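Local coordinates for cysteine protease (Xylella fastidiosa, PDB 3OIS), which is a papain-family protein that probably acts as a cysteine peptidase and binds uridine diphosphate, at residues Tyr244-Asn255 with Gly265-Ile274. Sequence-based numbering, arbitrary orientation.
Sequences YDDEIRHFRIRN and GYFWMPYEYI
The Trp-268 indole is a slab wedged between Ile-248 and Arg-252. Ile-248 CD1 presses on one face, 3.7 Å from the centroid of the five-membered ring of Trp-268. Arg-252 fills the opposite face. Its CD lies over the six-membered ring, and its guanidinium makes a cation-pi contact with the five-membered one. A bend at chi2 (67°) folds the arginine over the indole, and Glu-263 forms a salt bridge with its NH1. Tyr-266 CB lies over one face of this guanidinium. The strands are an antiparallel hairpin of the papain-like beta domain, 250-254 against 266-270. Phe-251 and Met-269 exchange two backbone hydrogen bonds, as do Ile-253 and Phe-267. At the far end the Tyr-271 ring fills the hollow under the turn. Arg-249 CA sits over its centre at 3.4 Å above the ring plane. The hydroxyl Tyr-271 OH donates to Asp-246 OD1 (2.6 Å), on the anti side of the carboxylate. Lys-195 also pairs with that oxygen. Phe-251 meets the Tyr-271 ring obliquely, planes 54° apart, and takes Ile-274 CD1 over one face. At the exposed rim, Arg-249 NH1 forms a salt bridge with Glu-272 OE1, and a water links Arg-249 O to Glu-272 OE2.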
ATOM      1  N   TYR A 244      -6.417  13.288  -7.216  1.00 14.53           N
ATOM      2  CA  TYR A 244      -7.869  13.385  -7.119  1.00 13.87           C
ATOM      3  C   TYR A 244      -8.426  14.283  -8.232  1.00 16.30           C
ATOM      4  O   TYR A 244      -7.662  15.000  -8.853  1.00 16.46           O
ATOM      5  CB  TYR A 244      -8.290  13.975  -5.757  1.00 14.20           C
ATOM      6  CG  TYR A 244      -7.815  15.402  -5.466  1.00 14.57           C
ATOM      7  CD1 TYR A 244      -6.666  15.681  -4.736  1.00 14.78           C
ATOM      8  CD2 TYR A 244      -8.594  16.456  -5.910  1.00 14.07           C
ATOM      9  CE1 TYR A 244      -6.277  17.012  -4.468  1.00 16.64           C
ATOM     10  CE2 TYR A 244      -8.246  17.762  -5.637  1.00 14.58           C
ATOM     11  CZ  TYR A 244      -7.108  18.030  -4.903  1.00 17.57           C
ATOM     12  OH  TYR A 244      -6.755  19.361  -4.626  1.00 17.26           O
ATOM     13  N   ASP A 245      -9.721  14.190  -8.476  1.00 18.22           N
ATOM     14  CA  ASP A 245     -10.326  15.007  -9.526  1.00 17.90           C
ATOM     15  C   ASP A 245     -11.685  15.413  -9.064  1.00 19.52           C
ATOM     16  O   ASP A 245     -12.622  14.581  -9.037  1.00 17.42           O
ATOM     17  CB  ASP A 245     -10.349  14.283 -10.887  1.00 18.04           C
ATOM     18  CG  ASP A 245     -10.630  15.263 -12.043  1.00 22.66           C
ATOM     19  OD1 ASP A 245     -11.154  16.344 -11.748  1.00 24.93           O
ATOM     20  OD2 ASP A 245     -10.246  15.014 -13.192  1.00 22.48           O
ATOM     21  N   ASP A 246     -11.832  16.690  -8.677  1.00 19.92           N
ATOM     22  CA  ASP A 246     -13.192  17.219  -8.331  1.00 21.38           C
ATOM     23  C   ASP A 246     -14.208  17.070  -9.448  1.00 21.73           C
ATOM     24  O   ASP A 246     -15.407  17.024  -9.126  1.00 22.85           O
ATOM     25  CB  ASP A 246     -13.176  18.687  -7.909  1.00 20.43           C
ATOM     26  CG  ASP A 246     -12.609  18.894  -6.540  1.00 23.66           C
ATOM     27  OD1 ASP A 246     -12.402  17.902  -5.767  1.00 24.43           O
ATOM     28  OD2 ASP A 246     -12.335  20.067  -6.211  1.00 20.15           O
ATOM     29  N   GLU A 247     -13.777  16.990 -10.720  1.00 21.12           N
ATOM     30  CA  GLU A 247     -14.717  16.886 -11.854  1.00 24.34           C
ATOM     31  C   GLU A 247     -15.559  15.626 -11.709  1.00 23.63           C
ATOM     32  O   GLU A 247     -16.770  15.624 -11.999  1.00 24.11           O
ATOM     33  CB  GLU A 247     -13.950  16.905 -13.182  1.00 26.90           C
ATOM     34  CG  GLU A 247     -14.794  16.883 -14.507  1.00 33.69           C
ATOM     35  CD  GLU A 247     -15.650  18.145 -14.689  1.00 44.68           C
ATOM     36  OE1 GLU A 247     -15.132  19.285 -14.510  1.00 45.16           O
ATOM     37  OE2 GLU A 247     -16.859  17.967 -15.011  1.00 48.00           O
ATOM     38  N   ILE A 248     -14.932  14.544 -11.211  1.00 22.16           N
ATOM     39  CA  ILE A 248     -15.669  13.287 -11.061  1.00 19.49           C
ATOM     40  C   ILE A 248     -15.745  12.837  -9.560  1.00 17.75           C
ATOM     41  O   ILE A 248     -16.339  11.816  -9.278  1.00 18.98           O
ATOM     42  CB  ILE A 248     -15.043  12.191 -11.961  1.00 20.02           C
ATOM     43  CG1 ILE A 248     -13.586  11.907 -11.518  1.00 18.63           C
ATOM     44  CG2 ILE A 248     -15.144  12.649 -13.498  1.00 23.02           C
ATOM     45  CD1 ILE A 248     -13.057  10.592 -12.036  1.00 21.27           C
ATOM     46  N   ARG A 249     -15.172  13.620  -8.633  1.00 16.17           N
ATOM     47  CA  ARG A 249     -15.196  13.345  -7.172  1.00 16.20           C
ATOM     48  C   ARG A 249     -14.697  11.901  -6.926  1.00 16.58           C
ATOM     49  O   ARG A 249     -15.339  11.088  -6.253  1.00 16.67           O
ATOM     50  CB  ARG A 249     -16.600  13.595  -6.564  1.00 16.86           C
ATOM     51  CG  ARG A 249     -17.057  15.108  -6.649  1.00 21.68           C
ATOM     52  CD  ARG A 249     -18.523  15.255  -6.155  1.00 30.94           C
ATOM     53  NE  ARG A 249     -18.656  14.564  -4.857  1.00 37.62           N
ATOM     54  CZ  ARG A 249     -18.283  15.048  -3.667  1.00 41.86           C
ATOM     55  NH1 ARG A 249     -18.413  14.269  -2.581  1.00 42.76           N
ATOM     56  NH2 ARG A 249     -17.817  16.305  -3.537  1.00 43.92           N
ATOM     57  N   HIS A 250     -13.547  11.625  -7.508  1.00 15.91           N
ATOM     58  CA  HIS A 250     -12.772  10.353  -7.204  1.00 15.26           C
ATOM     59  C   HIS A 250     -11.313  10.683  -6.902  1.00 15.24           C
ATOM     60  O   HIS A 250     -10.784  11.653  -7.443  1.00 14.85           O
ATOM     61  CB  HIS A 250     -12.806   9.368  -8.343  1.00 15.35           C
ATOM     62  CG  HIS A 250     -14.110   8.652  -8.533  1.00 16.72           C
ATOM     63  ND1 HIS A 250     -15.285   9.302  -8.880  1.00 18.11           N
ATOM     64  CD2 HIS A 250     -14.413   7.335  -8.450  1.00 13.85           C
ATOM     65  CE1 HIS A 250     -16.256   8.406  -8.985  1.00 16.07           C
ATOM     66  NE2 HIS A 250     -15.741   7.203  -8.761  1.00 18.94           N
ATOM     67  N   PHE A 251     -10.683   9.885  -6.042  1.00 13.77           N
ATOM     68  CA  PHE A 251      -9.238   9.840  -5.815  1.00 11.69           C
ATOM     69  C   PHE A 251      -8.638   8.781  -6.712  1.00 11.94           C
ATOM     70  O   PHE A 251      -9.271   7.737  -7.014  1.00 13.54           O
ATOM     71  CB  PHE A 251      -8.901   9.501  -4.327  1.00 12.40           C
ATOM     72  CG  PHE A 251      -9.117  10.651  -3.386  1.00 12.04           C
ATOM     73  CD1 PHE A 251      -8.053  11.430  -2.983  1.00 12.46           C
ATOM     74  CD2 PHE A 251     -10.357  10.905  -2.895  1.00 13.51           C
ATOM     75  CE1 PHE A 251      -8.175  12.485  -2.101  1.00 15.57           C
ATOM     76  CE2 PHE A 251     -10.556  12.025  -1.994  1.00 18.92           C
ATOM     77  CZ  PHE A 251      -9.459  12.802  -1.588  1.00 16.61           C
ATOM     78  N   ARG A 252      -7.433   9.073  -7.211  1.00 12.81           N
ATOM     79  CA  ARG A 252      -6.749   8.132  -8.128  1.00 12.17           C
ATOM     80  C   ARG A 252      -5.849   7.224  -7.311  1.00 12.05           C
ATOM     81  O   ARG A 252      -5.037   7.692  -6.490  1.00 13.11           O
ATOM     82  CB  ARG A 252      -5.842   8.954  -9.060  1.00 15.41           C
ATOM     83  CG  ARG A 252      -5.186   8.149 -10.187  1.00 16.25           C
ATOM     84  CD  ARG A 252      -6.288   7.707 -11.093  1.00 12.35           C
ATOM     85  NE  ARG A 252      -5.686   7.218 -12.350  1.00 13.62           N
ATOM     86  CZ  ARG A 252      -6.390   6.681 -13.359  1.00 19.15           C
ATOM     87  NH1 ARG A 252      -7.713   6.406 -13.226  1.00 17.34           N
ATOM     88  NH2 ARG A 252      -5.758   6.368 -14.523  1.00 18.38           N
ATOM     89  N   ILE A 253      -6.025   5.916  -7.513  1.00 12.15           N
ATOM     90  CA  ILE A 253      -5.230   4.923  -6.746  1.00 11.65           C
ATOM     91  C   ILE A 253      -4.356   4.070  -7.676  1.00 13.22           C
ATOM     92  O   ILE A 253      -4.801   3.611  -8.704  1.00 12.70           O
ATOM     93  CB  ILE A 253      -6.136   4.115  -5.760  1.00 14.17           C
ATOM     94  CG1 ILE A 253      -7.195   3.404  -6.487  1.00 12.46           C
ATOM     95  CG2 ILE A 253      -6.828   5.047  -4.688  1.00 14.54           C
ATOM     96  CD1 ILE A 253      -7.861   2.344  -5.570  1.00 18.86           C
ATOM     97  N   ARG A 254      -3.099   3.872  -7.279  1.00 10.26           N
ATOM     98  CA  ARG A 254      -2.154   2.930  -7.910  1.00 11.96           C
ATOM     99  C   ARG A 254      -2.402   1.609  -7.299  1.00 11.66           C
ATOM    100  O   ARG A 254      -2.185   1.402  -6.104  1.00 13.43           O
ATOM    101  CB  ARG A 254      -0.772   3.443  -7.552  1.00 12.45           C
ATOM    102  CG  ARG A 254       0.367   2.584  -8.153  1.00 12.74           C
ATOM    103  CD  ARG A 254       1.737   3.074  -7.618  1.00 10.28           C
ATOM    104  NE  ARG A 254       2.731   2.071  -7.838  1.00 11.26           N
ATOM    105  CZ  ARG A 254       3.441   1.881  -8.983  1.00 10.57           C
ATOM    106  NH1 ARG A 254       3.270   2.697 -10.048  1.00 14.66           N
ATOM    107  NH2 ARG A 254       4.328   0.889  -9.073  1.00 14.04           N
ATOM    108  N   ASN A 255      -2.907   0.666  -8.105  1.00 13.78           N
ATOM    109  CA  ASN A 255      -3.128  -0.714  -7.570  1.00 12.77           C
ATOM    110  C   ASN A 255      -1.838  -1.550  -7.837  1.00 12.90           C
ATOM    111  O   ASN A 255      -0.872  -1.007  -8.447  1.00 14.33           O
ATOM    112  CB  ASN A 255      -4.360  -1.329  -8.158  1.00 12.87           C
ATOM    113  CG  ASN A 255      -5.008  -2.371  -7.226  1.00  9.65           C
ATOM    114  OD1 ASN A 255      -4.384  -2.835  -6.278  1.00 11.98           O
ATOM    115  ND2 ASN A 255      -6.266  -2.703  -7.488  1.00 13.70           N
ATOM    116  N   GLY A 265      -3.405  -0.255 -14.660  1.00 13.41           N
ATOM    117  CA  GLY A 265      -3.161  -0.642 -13.245  1.00 15.63           C
ATOM    118  C   GLY A 265      -3.712   0.361 -12.242  1.00 15.46           C
ATOM    119  O   GLY A 265      -3.640   0.111 -11.013  1.00 15.10           O
ATOM    120  N   TYR A 266      -4.209   1.508 -12.693  1.00 15.26           N
ATOM    121  CA  TYR A 266      -4.767   2.531 -11.813  1.00 14.83           C
ATOM    122  C   TYR A 266      -6.322   2.516 -11.789  1.00 14.03           C
ATOM    123  O   TYR A 266      -6.997   2.094 -12.788  1.00 14.11           O
ATOM    124  CB  TYR A 266      -4.318   3.947 -12.258  1.00 14.79           C
ATOM    125  CG  TYR A 266      -2.841   4.191 -11.962  1.00 13.50           C
ATOM    126  CD1 TYR A 266      -1.795   3.572 -12.755  1.00 12.73           C
ATOM    127  CD2 TYR A 266      -2.447   4.978 -10.875  1.00 14.22           C
ATOM    128  CE1 TYR A 266      -0.464   3.806 -12.471  1.00 13.13           C
ATOM    129  CE2 TYR A 266      -1.072   5.168 -10.589  1.00 11.27           C
ATOM    130  CZ  TYR A 266      -0.111   4.551 -11.352  1.00 13.48           C
ATOM    131  OH  TYR A 266       1.191   4.747 -11.033  1.00 16.85           O
ATOM    132  N   PHE A 267      -6.889   2.990 -10.689  1.00 13.32           N
ATOM    133  CA  PHE A 267      -8.352   3.038 -10.509  1.00 13.40           C
ATOM    134  C   PHE A 267      -8.777   4.350  -9.886  1.00 12.06           C
ATOM    135  O   PHE A 267      -7.926   5.161  -9.434  1.00 11.57           O
ATOM    136  CB  PHE A 267      -8.786   1.869  -9.584  1.00 13.84           C
ATOM    137  CG  PHE A 267      -8.555   0.511 -10.177  1.00 11.14           C
ATOM    138  CD1 PHE A 267      -7.313  -0.159 -10.076  1.00 11.71           C
ATOM    139  CD2 PHE A 267      -9.639  -0.149 -10.800  1.00  9.47           C
ATOM    140  CE1 PHE A 267      -7.157  -1.504 -10.625  1.00 13.29           C
ATOM    141  CE2 PHE A 267      -9.520  -1.477 -11.310  1.00 11.49           C
ATOM    142  CZ  PHE A 267      -8.273  -2.152 -11.245  1.00 13.42           C
ATOM    143  N   TRP A 268     -10.084   4.594  -9.877  1.00 12.36           N
ATOM    144  CA  TRP A 268     -10.683   5.760  -9.259  1.00 13.35           C
ATOM    145  C   TRP A 268     -11.570   5.316  -8.133  1.00 14.36           C
ATOM    146  O   TRP A 268     -12.434   4.408  -8.328  1.00 15.28           O
ATOM    147  CB  TRP A 268     -11.614   6.468 -10.251  1.00 14.52           C
ATOM    148  CG  TRP A 268     -10.939   7.295 -11.384  1.00 14.24           C
ATOM    149  CD1 TRP A 268     -11.085   7.081 -12.747  1.00 18.51           C
ATOM    150  CD2 TRP A 268     -10.183   8.521 -11.250  1.00 15.48           C
ATOM    151  NE1 TRP A 268     -10.430   8.073 -13.463  1.00 19.55           N
ATOM    152  CE2 TRP A 268      -9.842   8.944 -12.577  1.00 18.02           C
ATOM    153  CE3 TRP A 268      -9.696   9.256 -10.150  1.00 15.50           C
ATOM    154  CZ2 TRP A 268      -9.044  10.054 -12.820  1.00 18.42           C
ATOM    155  CZ3 TRP A 268      -8.971  10.417 -10.410  1.00 17.43           C
ATOM    156  CH2 TRP A 268      -8.621  10.772 -11.733  1.00 17.80           C
ATOM    157  N   MET A 269     -11.358   5.929  -6.956  1.00 13.66           N
ATOM    158  CA  MET A 269     -12.115   5.616  -5.754  1.00 12.95           C
ATOM    159  C   MET A 269     -13.003   6.838  -5.398  1.00 14.24           C
ATOM    160  O   MET A 269     -12.474   7.893  -5.223  1.00 13.22           O
ATOM    161  CB  MET A 269     -11.192   5.348  -4.535  1.00 12.85           C
ATOM    162  CG  MET A 269     -12.049   5.042  -3.271  1.00 11.89           C
ATOM    163  SD  MET A 269     -10.941   4.528  -1.866  1.00 13.73           S
ATOM    164  CE  MET A 269     -10.642   2.799  -2.327  1.00 14.97           C
ATOM    165  N   PRO A 270     -14.315   6.666  -5.217  1.00 16.44           N
ATOM    166  CA  PRO A 270     -15.192   7.823  -4.924  1.00 16.44           C
ATOM    167  C   PRO A 270     -14.819   8.541  -3.620  1.00 17.09           C
ATOM    168  O   PRO A 270     -14.381   7.907  -2.670  1.00 16.25           O
ATOM    169  CB  PRO A 270     -16.594   7.201  -4.720  1.00 19.41           C
ATOM    170  CG  PRO A 270     -16.482   5.760  -5.261  1.00 17.83           C
ATOM    171  CD  PRO A 270     -15.033   5.382  -5.297  1.00 17.30           C
ATOM    172  N   TYR A 271     -14.989   9.859  -3.583  1.00 16.88           N
ATOM    173  CA  TYR A 271     -14.851  10.590  -2.340  1.00 16.47           C
ATOM    174  C   TYR A 271     -15.602   9.991  -1.167  1.00 16.10           C
ATOM    175  O   TYR A 271     -15.077   9.947  -0.049  1.00 17.99           O
ATOM    176  CB  TYR A 271     -15.384  12.028  -2.569  1.00 15.20           C
ATOM    177  CG  TYR A 271     -14.433  12.893  -3.381  1.00 16.79           C
ATOM    178  CD1 TYR A 271     -13.292  12.372  -4.025  1.00 18.01           C
ATOM    179  CD2 TYR A 271     -14.695  14.246  -3.570  1.00 21.24           C
ATOM    180  CE1 TYR A 271     -12.450  13.207  -4.779  1.00 16.99           C
ATOM    181  CE2 TYR A 271     -13.832  15.091  -4.371  1.00 18.99           C
ATOM    182  CZ  TYR A 271     -12.729  14.566  -4.968  1.00 19.49           C
ATOM    183  OH  TYR A 271     -11.874  15.366  -5.742  1.00 17.01           O
ATOM    184  N   GLU A 272     -16.821   9.499  -1.422  1.00 17.52           N
ATOM    185  CA  GLU A 272     -17.667   8.937  -0.327  1.00 17.35           C
ATOM    186  C   GLU A 272     -17.119   7.577   0.162  1.00 16.23           C
ATOM    187  O   GLU A 272     -17.483   7.108   1.264  1.00 17.51           O
ATOM    188  CB  GLU A 272     -19.101   8.712  -0.856  1.00 19.73           C
ATOM    189  CG  GLU A 272     -19.886   9.963  -1.398  1.00 25.07           C
ATOM    190  CD  GLU A 272     -19.489  10.479  -2.836  1.00 35.19           C
ATOM    191  OE1 GLU A 272     -20.037  11.567  -3.218  1.00 36.47           O
ATOM    192  OE2 GLU A 272     -18.638   9.858  -3.584  1.00 28.49           O
ATOM    193  N   TYR A 273     -16.296   6.940  -0.647  1.00 14.95           N
ATOM    194  CA  TYR A 273     -15.722   5.663  -0.246  1.00 14.24           C
ATOM    195  C   TYR A 273     -14.533   5.973   0.675  1.00 16.05           C
ATOM    196  O   TYR A 273     -14.481   5.507   1.825  1.00 15.11           O
ATOM    197  CB  TYR A 273     -15.297   4.945  -1.519  1.00 13.78           C
ATOM    198  CG  TYR A 273     -15.006   3.439  -1.385  1.00 13.48           C
ATOM    199  CD1 TYR A 273     -15.625   2.573  -2.272  1.00 14.18           C
ATOM    200  CD2 TYR A 273     -14.151   2.894  -0.390  1.00 13.85           C
ATOM    201  CE1 TYR A 273     -15.391   1.247  -2.248  1.00 16.08           C
ATOM    202  CE2 TYR A 273     -13.962   1.492  -0.308  1.00 14.49           C
ATOM    203  CZ  TYR A 273     -14.545   0.683  -1.279  1.00 16.77           C
ATOM    204  OH  TYR A 273     -14.399  -0.690  -1.270  1.00 16.80           O
ATOM    205  N   ILE A 274     -13.564   6.753   0.174  1.00 15.25           N
ATOM    206  CA  ILE A 274     -12.361   6.995   0.958  1.00 15.09           C
ATOM    207  C   ILE A 274     -12.608   7.697   2.311  1.00 16.20           C
ATOM    208  O   ILE A 274     -11.840   7.491   3.267  1.00 18.07           O
ATOM    209  CB  ILE A 274     -11.318   7.787   0.094  1.00 15.50           C
ATOM    210  CG1 ILE A 274      -9.897   7.501   0.577  1.00 15.04           C
ATOM    211  CG2 ILE A 274     -11.726   9.297   0.090  1.00 14.93           C
ATOM    212  CD1 ILE A 274      -8.735   8.038  -0.437  1.00 13.64           C
TER
HETATM  213  O   HOH W   1     -17.893  10.315  -6.220  1.00 25.20           O